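Local coordinates for protein phenylacetate-CoA oxygenase subunit PaaB (PDB 3EGR) that is a subunit of phenylacetate-CoA oxygenase and probably takes part in the bacterial breakdown of phenylacetic acid, at residues D32-Q35 with A36-M39. Residues are numbered along the deposited sequence; the frame is centred on the assembly and turned at random.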
loop_
_atom_site.group_PDB
_atom_site.type_symbol
_atom_site.label_atom_id
_atom_site.label_comp_id
_atom_site.label_asym_id
_atom_site.label_seq_id
_atom_site.Cartn_x
_atom_site.Cartn_y
_atom_site.Cartn_z
ATOM N N ASP A 32 6.976 -9.232 -6.722
ATOM C CA ASP A 32 6.503 -9.031 -5.350
ATOM C C ASP A 32 7.594 -8.455 -4.470
ATOM O O ASP A 32 8.740 -8.260 -4.927
ATOM C CB ASP A 32 5.979 -10.341 -4.766
ATOM C CG ASP A 32 6.958 -11.467 -4.897
ATOM O OD1 ASP A 32 8.131 -11.351 -4.466
ATOM O OD2 ASP A 32 6.545 -12.490 -5.450
ATOM N N ALA A 33 7.249 -8.186 -3.212
ATOM C CA ALA A 33 8.161 -7.473 -2.331
ATOM C C ALA A 33 9.443 -8.278 -2.092
ATOM O O ALA A 33 10.538 -7.717 -2.026
ATOM C CB ALA A 33 7.483 -7.103 -1.016
ATOM N N GLN A 34 9.319 -9.595 -2.008
ATOM C CA GLN A 34 10.492 -10.419 -1.734
ATOM C C GLN A 34 11.428 -10.502 -2.929
ATOM O O GLN A 34 12.643 -10.518 -2.754
ATOM C CB GLN A 34 10.085 -11.793 -1.226
ATOM C CG GLN A 34 9.463 -11.737 0.171
ATOM C CD GLN A 34 10.416 -11.183 1.243
ATOM O OE1 GLN A 34 11.555 -11.643 1.384
ATOM N NE2 GLN A 34 9.944 -10.197 2.006
ATOM N N GLN A 35 10.875 -10.525 -4.136
ATOM C CA GLN A 35 11.708 -10.499 -5.336
ATOM C C GLN A 35 12.351 -9.123 -5.495
ATOM O O GLN A 35 13.509 -9.027 -5.927
ATOM C CB GLN A 35 10.916 -10.888 -6.586
ATOM C CG GLN A 35 11.766 -10.940 -7.838
ATOM C CD GLN A 35 10.985 -11.122 -9.131
ATOM O OE1 GLN A 35 9.919 -10.535 -9.332
ATOM N NE2 GLN A 35 11.537 -11.927 -10.036
ATOM N N ALA A 36 11.626 -8.068 -5.130
ATOM C CA ALA A 36 12.179 -6.711 -5.187
ATOM C C ALA A 36 13.372 -6.566 -4.234
ATOM O O ALA A 36 14.407 -6.004 -4.583
ATOM C CB ALA A 36 11.115 -5.702 -4.870
ATOM N N LEU A 37 13.232 -7.098 -3.030
ATOM C CA LEU A 37 14.335 -7.108 -2.057
ATOM C C LEU A 37 15.555 -7.834 -2.603
ATOM O O LEU A 37 16.651 -7.296 -2.598
ATOM C CB LEU A 37 13.902 -7.796 -0.755
ATOM C CG LEU A 37 13.321 -6.916 0.333
ATOM C CD1 LEU A 37 12.865 -7.807 1.471
ATOM C CD2 LEU A 37 14.351 -5.879 0.791
ATOM N N HIS A 38 15.341 -9.065 -3.058
ATOM C CA HIS A 38 16.400 -9.875 -3.647
ATOM C C HIS A 38 17.109 -9.119 -4.781
ATOM O O HIS A 38 18.334 -9.052 -4.804
ATOM C CB HIS A 38 15.829 -11.215 -4.127
ATOM C CG HIS A 38 16.833 -12.103 -4.804
ATOM N ND1 HIS A 38 17.651 -12.977 -4.113
ATOM C CD2 HIS A 38 17.133 -12.270 -6.119
ATOM C CE1 HIS A 38 18.406 -13.643 -4.971
ATOM N NE2 HIS A 38 18.113 -13.230 -6.194
HETATM N N MSE A 39 16.334 -8.538 -5.699
HETATM C CA MSE A 39 16.897 -7.773 -6.825
HETATM C C MSE A 39 17.656 -6.538 -6.352
HETATM O O MSE A 39 18.732 -6.240 -6.873
HETATM C CB MSE A 39 15.805 -7.322 -7.815
HETATM C CG MSE A 39 15.244 -8.417 -8.697
HETATM SE SE MSE A 39 13.784 -7.822 -9.866
HETATM C CE MSE A 39 14.705 -6.509 -10.936
#
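Q34 and L37, three positions apart on one helix, run their side chains next to each other in the same direction. Their meeting is an amide against a methyl: NE2 of Q34 lies 3.8 Å from CD1 of L37, a van der Waals approach made by the glutamine folding back at chi2 (-61°). One residue on from Q34, Q35 meets M39 (selenomethionine), four positions ahead, more loosely, with CG of Q35 4.2 Å from SE of M39. With CG swung away from the backbone N and the chain extended beyond it, the Q35 amide reaches out from the helix, and its OE1 accepts a hydrogen bond from the backbone N of T31, which ties the glutamine back to the residue preceding D32.

Beneath these side chains, four backbone bonds of i to i+4 spacing define the first turns. A36 N donates to D32 O at 2.9 Å, and H38 N to Q34 O is the straightest of the set, with an N-H...O angle of 171°. D32 is the N-cap: its OD1 accepts from Q35 N at 2.9 Å (158° at the hydrogen), so the carboxylate serves a first-turn amide that has no preceding helical carbonyl to bond to.

Further out, A36 is buried against W10, L28 and V55 of the three-stranded antiparallel sheet, and L37 reaches I53 and V55, while Q34 also packs on T62 of the second subunit. Together, the aspartate N-cap and the regular i to i+4 ladder mark the start of an alpha-helix, here helix 33-45, packed against the sheet.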